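Local structure of amide synthase (1L5A) at residues Lys6-Arg11 with Asn19-Ala24; Tyr245-Glu250 with Leu284-Thr289; Val46-Leu51 with Ser142-Ser147; His207-Ser212 with Ser388-His393. The protein is a nonribosomal peptide synthetase condensation enzyme of vibriobactin biosynthesis that probably joins an acyl group to an amine through an amide bond. One frame throughout, in Å; residues are numbered along the deposited sequence.

All four contacts are partly buried. Contact 1 lies nearest the centre of the chain, and contact 2 lies farthest out. Contacts 1 and 3 involve successive elements, since strand 22-30 leads to helix 35-47, but they do not touch. Contacts 2 and 4 do meet. H393 of contact 4 probably hydrogen-bonds E250 OE1 (NE2, 2.6 Å) and Y245 OH (ND1, 2.8 Å), so the end of helix 234-249 is tied to helix 387-409. The chemistry differs. Contact 1 is a two-pronged salt bridge, and contact 3 is a histidine-carboxylate hydrogen bond between segments 46-51 and 142-147. Contact 2 holds a surface loop by its backbone. Contact 4 is apolar packing of a tryptophan on an edge strand.

Contact 1. Residues Lys6-Arg11 with Asn19-Ala24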
loop_
_atom_site.group_PDB
_atom_site.type_symbol
_atom_site.label_atom_id
_atom_site.label_comp_id
_atom_site.label_asym_id
_atom_site.label_seq_id
_atom_site.Cartn_x
_atom_site.Cartn_y
_atom_site.Cartn_z
ATOM N N LYS A 6 18.973 1.030 20.228
ATOM C CA LYS A 6 19.937 0.157 20.893
ATOM C C LYS A 6 21.411 0.616 20.762
ATOM O O LYS A 6 22.112 0.759 21.763
ATOM C CB LYS A 6 19.809 -1.282 20.366
ATOM C CG LYS A 6 18.449 -1.947 20.564
ATOM C CD LYS A 6 18.350 -2.718 21.879
ATOM C CE LYS A 6 16.920 -3.249 22.155
ATOM N NZ LYS A 6 16.430 -4.321 21.230
ATOM N N PRO A 7 21.900 0.856 19.537
ATOM C CA PRO A 7 23.299 1.278 19.482
ATOM C C PRO A 7 23.626 2.518 20.302
ATOM O O PRO A 7 24.712 2.601 20.872
ATOM C CB PRO A 7 23.579 1.427 17.976
ATOM C CG PRO A 7 22.234 1.618 17.370
ATOM C CD PRO A 7 21.306 0.767 18.193
ATOM N N PHE A 8 22.700 3.475 20.387
ATOM C CA PHE A 8 22.970 4.670 21.187
ATOM C C PHE A 8 23.039 4.281 22.655
ATOM O O PHE A 8 23.892 4.745 23.408
ATOM C CB PHE A 8 21.891 5.748 20.987
ATOM C CG PHE A 8 21.932 6.390 19.635
ATOM C CD1 PHE A 8 21.022 6.036 18.654
ATOM C CD2 PHE A 8 22.928 7.303 19.317
ATOM C CE1 PHE A 8 21.100 6.580 17.365
ATOM C CE2 PHE A 8 23.019 7.852 18.029
ATOM C CZ PHE A 8 22.100 7.487 17.050
ATOM N N TRP A 9 22.132 3.409 23.045
ATOM C CA TRP A 9 22.058 2.957 24.411
ATOM C C TRP A 9 23.350 2.255 24.815
ATOM O O TRP A 9 23.860 2.464 25.919
ATOM C CB TRP A 9 20.862 2.020 24.568
ATOM C CG TRP A 9 20.855 1.301 25.859
ATOM C CD1 TRP A 9 21.144 -0.014 26.063
ATOM C CD2 TRP A 9 20.586 1.862 27.151
ATOM N NE1 TRP A 9 21.071 -0.309 27.405
ATOM C CE2 TRP A 9 20.727 0.825 28.092
ATOM C CE3 TRP A 9 20.244 3.139 27.599
ATOM C CZ2 TRP A 9 20.536 1.024 29.454
ATOM C CZ3 TRP A 9 20.056 3.339 28.947
ATOM C CH2 TRP A 9 20.200 2.286 29.863
ATOM N N GLN A 10 23.875 1.417 23.922
ATOM C CA GLN A 10 25.103 0.700 24.209
ATOM C C GLN A 10 26.288 1.662 24.296
ATOM O O GLN A 10 27.061 1.604 25.260
ATOM C CB GLN A 10 25.326 -0.383 23.158
ATOM C CG GLN A 10 24.550 -1.643 23.473
ATOM C CD GLN A 10 23.907 -2.264 22.246
ATOM O OE1 GLN A 10 22.988 -3.083 22.376
ATOM N NE2 GLN A 10 24.382 -1.885 21.044
ATOM N N ARG A 11 26.425 2.560 23.321
ATOM C CA ARG A 11 27.516 3.533 23.374
ATOM C C ARG A 11 27.530 4.204 24.762
ATOM O O ARG A 11 28.589 4.453 25.342
ATOM C CB ARG A 11 27.346 4.595 22.284
ATOM C CG ARG A 11 27.941 4.215 20.942
ATOM C CD ARG A 11 27.271 4.925 19.762
ATOM N NE ARG A 11 27.584 6.348 19.648
ATOM C CZ ARG A 11 28.704 6.834 19.125
ATOM N NH1 ARG A 11 29.637 6.018 18.667
ATOM N NH2 ARG A 11 28.887 8.143 19.047
ATOM N N ASN A 19 29.143 12.478 27.096
ATOM C CA ASN A 19 28.002 12.691 26.211
ATOM C C ASN A 19 28.447 12.638 24.758
ATOM O O ASN A 19 28.819 13.653 24.183
ATOM C CB ASN A 19 27.347 14.049 26.511
ATOM N N LEU A 20 28.390 11.450 24.167
ATOM C CA LEU A 20 28.799 11.249 22.782
ATOM C C LEU A 20 27.728 11.564 21.745
ATOM O O LEU A 20 28.027 12.062 20.663
ATOM C CB LEU A 20 29.234 9.800 22.585
ATOM C CG LEU A 20 30.573 9.399 23.182
ATOM C CD1 LEU A 20 30.648 7.890 23.322
ATOM C CD2 LEU A 20 31.681 9.911 22.282
ATOM N N ASP A 21 26.478 11.269 22.075
ATOM C CA ASP A 21 25.402 11.470 21.122
ATOM C C ASP A 21 24.318 12.433 21.559
ATOM O O ASP A 21 23.178 12.045 21.771
ATOM C CB ASP A 21 24.813 10.102 20.788
ATOM C CG ASP A 21 25.869 9.138 20.294
ATOM O OD1 ASP A 21 26.526 9.462 19.285
ATOM O OD2 ASP A 21 26.056 8.074 20.909
ATOM N N THR A 22 24.690 13.698 21.682
ATOM C CA THR A 22 23.771 14.746 22.095
ATOM C C THR A 22 23.382 15.596 20.892
ATOM O O THR A 22 24.125 15.687 19.919
ATOM C CB THR A 22 24.430 15.680 23.123
ATOM O OG1 THR A 22 24.795 14.938 24.295
ATOM C CG2 THR A 22 23.488 16.796 23.504
ATOM N N VAL A 23 22.211 16.212 20.959
ATOM C CA VAL A 23 21.752 17.092 19.891
ATOM C C VAL A 23 21.309 18.391 20.562
ATOM O O VAL A 23 20.365 18.411 21.363
ATOM C CB VAL A 23 20.546 16.504 19.123
ATOM C CG1 VAL A 23 20.328 17.282 17.835
ATOM C CG2 VAL A 23 20.772 15.048 18.823
ATOM N N ALA A 24 22.000 19.475 20.259
ATOM C CA ALA A 24 21.636 20.753 20.848
ATOM C C ALA A 24 21.643 21.868 19.816
ATOM O O ALA A 24 22.559 21.973 18.987
ATOM C CB ALA A 24 22.583 21.102 22.020
#
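R11 and D21 form a salt bridge with two hydrogen bonds. NE of R11 reaches OD2 of D21 at 2.6 Å, with an N-H...O angle of 164°. NE meets the syn lone pair of OD2, and OD2 lies close to the guanidinium plane. NH2 of R11 gives the second bond, to OD1 of D21 at 2.7 Å, again on the syn side but a little out of plane. Each carboxylate oxygen therefore has its own N-H. This side-on grip limits rotation of both flat groups. The arginine chain bends at chi3 (72°), which turns its NE edge to the carboxylate.

F8 stands one helical turn before R11 and meets the same carboxylate. Its ring edge points at D21, with CD2 3.6 Å from OD2. The ring and carboxylate planes are nearly perpendicular, 84° apart. CB of D21 also lies 3.7 Å from CD2 of F8. L20 adds a looser touch, its CB 3.9 Å from NH2 of R11.

Farther out, the ring of F8 meets that of H126, their planes nearly parallel, and the backbone of H126 is hydrogen-bonded to that of D21. H126 and its neighbour H125, which F8 and D21 both touch, belong to the HHxxxDG signature of condensation domains, so this contact packs beside that motif.

In the fold, the contact ties helix 6-14 to the approach to strand 22-30. That strand is an inner one of the five-stranded mixed sheet, between strands 117-125 and 348-356.

Contact 2. Residues Tyr245-Glu250 with Leu284-Thr289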
loop_
_atom_site.group_PDB
_atom_site.type_symbol
_atom_site.label_atom_id
_atom_site.label_comp_id
_atom_site.label_asym_id
_atom_site.label_seq_id
_atom_site.Cartn_x
_atom_site.Cartn_y
_atom_site.Cartn_z
ATOM N N TYR A 245 31.756 12.515 -8.434
ATOM C CA TYR A 245 32.983 13.137 -7.949
ATOM C C TYR A 245 33.926 12.141 -7.287
ATOM O O TYR A 245 35.131 12.170 -7.513
ATOM C CB TYR A 245 32.625 14.248 -6.964
ATOM C CG TYR A 245 33.754 14.636 -6.056
ATOM C CD1 TYR A 245 34.848 15.357 -6.532
ATOM C CD2 TYR A 245 33.745 14.257 -4.715
ATOM C CE1 TYR A 245 35.912 15.687 -5.687
ATOM C CE2 TYR A 245 34.799 14.580 -3.866
ATOM C CZ TYR A 245 35.878 15.294 -4.357
ATOM O OH TYR A 245 36.917 15.597 -3.514
ATOM N N LEU A 246 33.369 11.261 -6.470
ATOM C CA LEU A 246 34.153 10.260 -5.771
ATOM C C LEU A 246 34.707 9.228 -6.730
ATOM O O LEU A 246 35.511 8.383 -6.342
ATOM C CB LEU A 246 33.304 9.569 -4.697
ATOM C CG LEU A 246 32.762 10.438 -3.546
ATOM C CD1 LEU A 246 31.814 9.608 -2.682
ATOM C CD2 LEU A 246 33.914 10.992 -2.704
ATOM N N GLU A 247 34.285 9.289 -7.985
ATOM C CA GLU A 247 34.773 8.324 -8.967
ATOM C C GLU A 247 36.263 8.559 -9.191
ATOM O O GLU A 247 37.039 7.620 -9.314
ATOM C CB GLU A 247 34.017 8.461 -10.293
ATOM C CG GLU A 247 34.212 7.277 -11.223
ATOM C CD GLU A 247 33.507 6.022 -10.737
ATOM O OE1 GLU A 247 33.543 5.741 -9.518
ATOM O OE2 GLU A 247 32.927 5.305 -11.579
ATOM N N SER A 248 36.652 9.827 -9.233
ATOM C CA SER A 248 38.046 10.182 -9.420
ATOM C C SER A 248 38.710 10.406 -8.071
ATOM O O SER A 248 39.736 9.808 -7.772
ATOM C CB SER A 248 38.158 11.458 -10.246
ATOM O OG SER A 248 37.599 12.551 -9.546
ATOM N N ALA A 249 38.094 11.256 -7.257
ATOM C CA ALA A 249 38.607 11.616 -5.939
ATOM C C ALA A 249 38.899 10.472 -4.964
ATOM O O ALA A 249 39.782 10.595 -4.115
ATOM C CB ALA A 249 37.658 12.626 -5.284
ATOM N N GLU A 250 38.173 9.366 -5.071
ATOM C CA GLU A 250 38.390 8.241 -4.162
ATOM C C GLU A 250 37.816 6.982 -4.810
ATOM O O GLU A 250 36.966 6.301 -4.252
ATOM C CB GLU A 250 37.707 8.530 -2.807
ATOM C CG GLU A 250 38.260 7.739 -1.610
ATOM C CD GLU A 250 37.840 8.331 -0.262
ATOM O OE1 GLU A 250 38.049 9.549 -0.065
ATOM O OE2 GLU A 250 37.309 7.587 0.602
ATOM N N LEU A 284 27.557 4.143 -8.991
ATOM C CA LEU A 284 27.583 3.685 -10.367
ATOM C C LEU A 284 28.886 4.138 -11.037
ATOM O O LEU A 284 29.443 5.185 -10.696
ATOM C CB LEU A 284 26.402 4.277 -11.136
ATOM C CG LEU A 284 25.036 3.586 -11.129
ATOM C CD1 LEU A 284 24.607 3.222 -9.717
ATOM C CD2 LEU A 284 24.028 4.521 -11.809
ATOM N N SER A 285 29.355 3.352 -11.999
ATOM C CA SER A 285 30.562 3.686 -12.737
ATOM C C SER A 285 30.296 4.860 -13.680
ATOM O O SER A 285 29.172 5.048 -14.144
ATOM C CB SER A 285 31.028 2.482 -13.553
ATOM O OG SER A 285 32.099 2.856 -14.399
ATOM N N ALA A 286 31.328 5.649 -13.958
ATOM C CA ALA A 286 31.182 6.787 -14.857
ATOM C C ALA A 286 31.593 6.392 -16.279
ATOM O O ALA A 286 31.357 7.137 -17.239
ATOM C CB ALA A 286 32.037 7.951 -14.369
ATOM N N GLN A 287 32.201 5.215 -16.403
ATOM C CA GLN A 287 32.667 4.708 -17.688
ATOM C C GLN A 287 31.517 4.244 -18.582
ATOM O O GLN A 287 30.607 3.547 -18.129
ATOM C CB GLN A 287 33.657 3.560 -17.464
ATOM N N GLN A 288 31.562 4.641 -19.852
ATOM C CA GLN A 288 30.535 4.261 -20.824
ATOM C C GLN A 288 29.140 4.760 -20.471
ATOM O O GLN A 288 28.184 3.987 -20.475
ATOM C CB GLN A 288 30.469 2.734 -20.987
ATOM C CG GLN A 288 31.181 2.181 -22.215
ATOM C CD GLN A 288 32.578 1.693 -21.905
ATOM O OE1 GLN A 288 33.473 2.483 -21.594
ATOM N NE2 GLN A 288 32.774 0.381 -21.981
ATOM N N THR A 289 29.015 6.047 -20.181
ATOM C CA THR A 289 27.720 6.595 -19.835
ATOM C C THR A 289 27.780 8.088 -19.906
ATOM O O THR A 289 28.835 8.686 -19.714
ATOM C CB THR A 289 27.303 6.252 -18.392
ATOM O OG1 THR A 289 27.400 4.839 -18.179
ATOM C CG2 THR A 289 25.866 6.701 -18.139
#
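E247 meets A286, and its side chain makes most of the contact. OE2 of E247 accepts a hydrogen bond from the backbone N of A286 at 2.9 Å. The N-H...O angle is only 134°. The donor comes to the anti side of the oxygen and lies 24° out of the carboxylate plane. A bend at chi2 (71°) turns the carboxylate to the loop. The other oxygen, OE1, forms a salt bridge with R283, just before the loop segment. The two oxygens thus have separate partners, which should fix the rotation of the group.

A286 also packs by its methyl group, with CB 3.9 Å from CG of E247. S285 takes a smaller share. Its CA lies close to OE2 of E247. Its OG accepts from the N of Q287 at 3.1 Å, which makes an ST turn. The turn spans A286, whose N-H goes to E247.

The contact joins the last turn of helix 234-249 to the loop between strand 277-282 and helix 291-307. L284 reaches helix 291-307, where its O is bonded to Y294 OH. Across helix 234-249, Y245 and L246 pack on helix 387-409.

Contact 3. Residues Val46-Leu51 with Ser142-Ser147; sequences VSEIDL and SQHYQS
The chain of E48 runs straight beyond CG, with chi2 at -179°, and carries its carboxylate out to H144. H144 has CG beside its own backbone N (chi1 -82°), and its ring is turned to present NE2. The two side chains thus reach each other from opposite directions. NE2 of H144 donates a hydrogen bond to OE2 of E48 at 2.5 Å. The oxygen lies close to the ring plane, at the edge of the imidazole. Relative to the carboxylate, the donor sits well above the plane, 46° out of it. The two planes are nearly perpendicular.

The carboxylate has further partners. OE2 also forms a salt bridge with R140, one turn before H144. OE1 accepts from the backbone N of F158. Three groups thus grip the carboxylate, and R140 probably offsets part of its charge. The glutamate may in turn favour a protonated H144, though R140 would weaken that effect.

The contact links segment 46-51 to helix 131-150. H144 lies against A41, L44 and T45 of helix 35-47, so its side chain is packed as well as bonded. V46 and I49 rest on F137 of helix 131-150, and Y145 also touches A41. The polar pair thus stands beside an apolar seam between these helices.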
loop_
_atom_site.group_PDB
_atom_site.type_symbol
_atom_site.label_atom_id
_atom_site.label_comp_id
_atom_site.label_asym_id
_atom_site.label_seq_id
_atom_site.Cartn_x
_atom_site.Cartn_y
_atom_site.Cartn_z
ATOM N N VAL A 46 6.533 21.342 23.243
ATOM C CA VAL A 46 7.121 20.263 24.022
ATOM C C VAL A 46 6.084 19.265 24.562
ATOM O O VAL A 46 6.364 18.071 24.686
ATOM C CB VAL A 46 7.989 20.864 25.177
ATOM C CG1 VAL A 46 8.244 19.853 26.224
ATOM C CG2 VAL A 46 9.333 21.334 24.627
ATOM N N SER A 47 4.885 19.732 24.870
ATOM C CA SER A 47 3.843 18.830 25.376
ATOM C C SER A 47 3.433 17.818 24.349
ATOM O O SER A 47 3.086 16.693 24.682
ATOM C CB SER A 47 2.602 19.597 25.785
ATOM O OG SER A 47 2.908 20.359 26.937
ATOM N N GLU A 48 3.478 18.225 23.090
ATOM C CA GLU A 48 3.093 17.353 21.995
ATOM C C GLU A 48 4.099 16.251 21.660
ATOM O O GLU A 48 3.759 15.323 20.923
ATOM C CB GLU A 48 2.826 18.191 20.746
ATOM C CG GLU A 48 1.680 19.204 20.880
ATOM C CD GLU A 48 1.457 19.984 19.601
ATOM O OE1 GLU A 48 1.938 19.529 18.539
ATOM O OE2 GLU A 48 0.793 21.039 19.648
ATOM N N ILE A 49 5.321 16.339 22.195
ATOM C CA ILE A 49 6.354 15.354 21.885
ATOM C C ILE A 49 6.478 14.304 22.963
ATOM O O ILE A 49 7.210 14.486 23.922
ATOM C CB ILE A 49 7.726 16.042 21.699
ATOM C CG1 ILE A 49 7.577 17.236 20.761
ATOM C CG2 ILE A 49 8.743 15.060 21.102
ATOM C CD1 ILE A 49 8.889 17.937 20.467
ATOM N N ASP A 50 5.777 13.192 22.803
ATOM C CA ASP A 50 5.809 12.138 23.805
ATOM C C ASP A 50 7.189 11.595 24.143
ATOM O O ASP A 50 7.490 11.317 25.302
ATOM C CB ASP A 50 4.933 10.975 23.372
ATOM C CG ASP A 50 3.465 11.288 23.467
ATOM O OD1 ASP A 50 3.093 12.079 24.350
ATOM O OD2 ASP A 50 2.676 10.726 22.674
ATOM N N LEU A 51 8.030 11.431 23.135
ATOM C CA LEU A 51 9.350 10.876 23.379
ATOM C C LEU A 51 10.211 11.752 24.312
ATOM O O LEU A 51 11.085 11.237 24.999
ATOM C CB LEU A 51 10.060 10.603 22.044
ATOM C CG LEU A 51 11.096 9.481 22.072
ATOM C CD1 LEU A 51 10.476 8.195 22.633
ATOM C CD2 LEU A 51 11.629 9.255 20.668
ATOM N N SER A 142 7.402 27.407 15.895
ATOM C CA SER A 142 7.021 28.504 15.034
ATOM C C SER A 142 5.487 28.566 14.917
ATOM O O SER A 142 4.874 29.607 15.145
ATOM C CB SER A 142 7.615 28.276 13.647
ATOM O OG SER A 142 7.309 29.346 12.783
ATOM N N GLN A 143 4.877 27.438 14.558
ATOM C CA GLN A 143 3.439 27.377 14.389
ATOM C C GLN A 143 2.662 27.843 15.606
ATOM O O GLN A 143 1.758 28.679 15.495
ATOM C CB GLN A 143 3.008 25.963 14.012
ATOM C CG GLN A 143 3.652 25.483 12.751
ATOM C CD GLN A 143 3.251 24.063 12.372
ATOM O OE1 GLN A 143 2.993 23.213 13.232
ATOM N NE2 GLN A 143 3.219 23.796 11.070
ATOM N N HIS A 144 2.999 27.317 16.772
ATOM C CA HIS A 144 2.280 27.737 17.953
ATOM C C HIS A 144 2.454 29.224 18.221
ATOM O O HIS A 144 1.489 29.897 18.595
ATOM C CB HIS A 144 2.708 26.928 19.169
ATOM C CG HIS A 144 2.037 25.595 19.278
ATOM N ND1 HIS A 144 0.665 25.450 19.246
ATOM C CD2 HIS A 144 2.541 24.355 19.488
ATOM C CE1 HIS A 144 0.353 24.180 19.439
ATOM N NE2 HIS A 144 1.472 23.494 19.589
ATOM N N TYR A 145 3.660 29.755 18.012
ATOM C CA TYR A 145 3.871 31.186 18.252
ATOM C C TYR A 145 2.974 32.029 17.341
ATOM O O TYR A 145 2.312 32.962 17.795
ATOM C CB TYR A 145 5.334 31.598 18.028
ATOM C CG TYR A 145 5.591 33.063 18.346
ATOM C CD1 TYR A 145 5.682 33.504 19.665
ATOM C CD2 TYR A 145 5.688 34.021 17.324
ATOM C CE1 TYR A 145 5.861 34.860 19.966
ATOM C CE2 TYR A 145 5.862 35.383 17.612
ATOM C CZ TYR A 145 5.949 35.794 18.940
ATOM O OH TYR A 145 6.121 37.127 19.254
ATOM N N GLN A 146 2.954 31.702 16.058
ATOM C CA GLN A 146 2.144 32.453 15.115
ATOM C C GLN A 146 0.674 32.393 15.491
ATOM O O GLN A 146 -0.031 33.383 15.368
ATOM C CB GLN A 146 2.341 31.905 13.702
ATOM C CG GLN A 146 1.498 32.559 12.613
ATOM C CD GLN A 146 1.594 34.074 12.610
ATOM O OE1 GLN A 146 2.676 34.645 12.761
ATOM N NE2 GLN A 146 0.456 34.733 12.426
ATOM N N SER A 147 0.219 31.232 15.950
ATOM C CA SER A 147 -1.167 31.071 16.331
ATOM C C SER A 147 -1.458 31.946 17.520
ATOM O O SER A 147 -2.454 32.657 17.531
ATOM C CB SER A 147 -1.489 29.618 16.691
ATOM O OG SER A 147 -1.655 28.821 15.535
#

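Contact 4. Residues His207-Ser212 with Ser388-His393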
loop_
_atom_site.group_PDB
_atom_site.type_symbol
_atom_site.label_atom_id
_atom_site.label_comp_id
_atom_site.label_asym_id
_atom_site.label_seq_id
_atom_site.Cartn_x
_atom_site.Cartn_y
_atom_site.Cartn_z
ATOM N N HIS A 207 38.560 13.548 16.768
ATOM C CA HIS A 207 39.255 14.815 16.580
ATOM C C HIS A 207 38.764 15.352 15.246
ATOM O O HIS A 207 39.303 15.011 14.200
ATOM C CB HIS A 207 40.778 14.591 16.526
ATOM C CG HIS A 207 41.577 15.839 16.300
ATOM N ND1 HIS A 207 41.979 16.666 17.328
ATOM C CD2 HIS A 207 42.032 16.411 15.159
ATOM C CE1 HIS A 207 42.650 17.693 16.832
ATOM N NE2 HIS A 207 42.695 17.563 15.517
ATOM N N ALA A 208 37.750 16.208 15.287
ATOM C CA ALA A 208 37.139 16.748 14.073
ATOM C C ALA A 208 37.772 17.977 13.447
ATOM O O ALA A 208 38.189 18.894 14.141
ATOM C CB ALA A 208 35.647 17.026 14.334
ATOM N N VAL A 209 37.833 17.983 12.123
ATOM C CA VAL A 209 38.358 19.114 11.379
ATOM C C VAL A 209 37.352 19.422 10.267
ATOM O O VAL A 209 36.638 18.533 9.798
ATOM C CB VAL A 209 39.775 18.824 10.779
ATOM C CG1 VAL A 209 40.802 18.723 11.919
ATOM C CG2 VAL A 209 39.761 17.538 9.944
ATOM N N SER A 210 37.280 20.679 9.846
ATOM C CA SER A 210 36.322 21.041 8.817
ATOM C C SER A 210 36.648 22.310 8.040
ATOM O O SER A 210 37.447 23.140 8.470
ATOM C CB SER A 210 34.932 21.169 9.436
ATOM O OG SER A 210 33.968 21.335 8.423
ATOM N N LEU A 211 36.014 22.435 6.877
ATOM C CA LEU A 211 36.188 23.575 5.992
ATOM C C LEU A 211 34.886 23.755 5.231
ATOM O O LEU A 211 34.234 22.775 4.872
ATOM C CB LEU A 211 37.312 23.312 5.001
ATOM C CG LEU A 211 38.137 24.541 4.646
ATOM C CD1 LEU A 211 39.009 24.898 5.857
ATOM C CD2 LEU A 211 38.995 24.261 3.414
ATOM N N SER A 212 34.509 25.007 4.987
ATOM C CA SER A 212 33.273 25.302 4.280
ATOM C C SER A 212 33.540 26.053 2.995
ATOM O O SER A 212 34.319 27.007 2.977
ATOM C CB SER A 212 32.340 26.138 5.158
ATOM O OG SER A 212 32.037 25.470 6.371
ATOM N N SER A 388 45.457 13.729 5.331
ATOM C CA SER A 388 45.853 14.150 3.993
ATOM C C SER A 388 44.718 14.002 3.001
ATOM O O SER A 388 44.468 14.907 2.213
ATOM C CB SER A 388 47.096 13.387 3.513
ATOM O OG SER A 388 46.912 11.984 3.536
ATOM N N HIS A 389 44.013 12.877 3.045
ATOM C CA HIS A 389 42.892 12.671 2.132
ATOM C C HIS A 389 41.882 13.793 2.368
ATOM O O HIS A 389 41.351 14.380 1.423
ATOM C CB HIS A 389 42.253 11.294 2.359
ATOM C CG HIS A 389 43.145 10.140 1.996
ATOM N ND1 HIS A 389 42.763 8.825 2.151
ATOM C CD2 HIS A 389 44.400 10.106 1.488
ATOM C CE1 HIS A 389 43.743 8.030 1.756
ATOM N NE2 HIS A 389 44.747 8.783 1.350
ATOM N N TRP A 390 41.626 14.108 3.632
ATOM C CA TRP A 390 40.704 15.182 3.932
ATOM C C TRP A 390 41.217 16.453 3.254
ATOM O O TRP A 390 40.435 17.185 2.641
ATOM C CB TRP A 390 40.605 15.391 5.433
ATOM C CG TRP A 390 39.843 16.605 5.795
ATOM C CD1 TRP A 390 38.491 16.768 5.774
ATOM C CD2 TRP A 390 40.389 17.847 6.234
ATOM N NE1 TRP A 390 38.156 18.034 6.179
ATOM C CE2 TRP A 390 39.303 18.722 6.467
ATOM C CE3 TRP A 390 41.694 18.311 6.456
ATOM C CZ2 TRP A 390 39.481 20.032 6.910
ATOM C CZ3 TRP A 390 41.868 19.613 6.896
ATOM C CH2 TRP A 390 40.767 20.459 7.120
ATOM N N GLN A 391 42.526 16.708 3.360
ATOM C CA GLN A 391 43.145 17.883 2.731
ATOM C C GLN A 391 42.768 17.887 1.251
ATOM O O GLN A 391 42.221 18.857 0.720
ATOM C CB GLN A 391 44.678 17.818 2.802
ATOM C CG GLN A 391 45.316 17.819 4.185
ATOM C CD GLN A 391 45.528 19.213 4.752
ATOM O OE1 GLN A 391 46.024 19.360 5.867
ATOM N NE2 GLN A 391 45.153 20.243 3.986
ATOM N N SER A 392 43.084 16.781 0.594
ATOM C CA SER A 392 42.820 16.602 -0.819
ATOM C C SER A 392 41.360 16.902 -1.201
ATOM O O SER A 392 41.108 17.601 -2.194
ATOM C CB SER A 392 43.206 15.168 -1.215
ATOM O OG SER A 392 43.127 14.976 -2.613
ATOM N N HIS A 393 40.408 16.381 -0.417
ATOM C CA HIS A 393 38.990 16.601 -0.706
ATOM C C HIS A 393 38.652 18.075 -0.628
ATOM O O HIS A 393 37.918 18.590 -1.480
ATOM C CB HIS A 393 38.072 15.806 0.245
ATOM C CG HIS A 393 37.944 14.351 -0.101
ATOM N ND1 HIS A 393 37.374 13.912 -1.277
ATOM C CD2 HIS A 393 38.308 13.234 0.579
ATOM C CE1 HIS A 393 37.390 12.588 -1.307
ATOM N NE2 HIS A 393 37.950 12.152 -0.191
#
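V209 places its CG2 methyl over the six-membered ring of W390. The methyl is 3.7 Å from the ring centroid and 13° off the normal, which makes a CH-pi contact. It lies over the middle of the indole, and CE2 of W390 is 3.7 Å from it. CB of V209 is a little farther off, 4.1 Å from CH2 of W390. The indole reaches the strand because its CG is anti to the backbone N, with chi1 at 171°. That throws the ring off the helix toward the strand.

The outer part of the indole meets the backbone that follows V209. CZ2 of W390 is 3.7 Å from N of S210. N of L211 lies near the ring plane, at the edge, 4.2 Å from CZ2. CB of L211 makes a marginal apolar contact with the same carbon at 4.4 Å. CB of S210 leaves its CA away from the helix, and OG bonds T379 OG1.

Strand 208-214 is at one edge of the four-stranded sheet, paired with strand 374-381. Helix 387-409 packs against it. The short strand and helix axes run nearly parallel, 9° apart, and come within 9.9 Å. W390 bridges that space and also touches A380 on the next strand.

No hydrogen bond crosses this contact. It rests on van der Waals and CH-pi packing. The polar edge of the tryptophan is satisfied by the sheet itself, because NE1 bonds I378 O on strand 374-381. That bond probably helps fix the turn of the indole, one face of which is taken by V209.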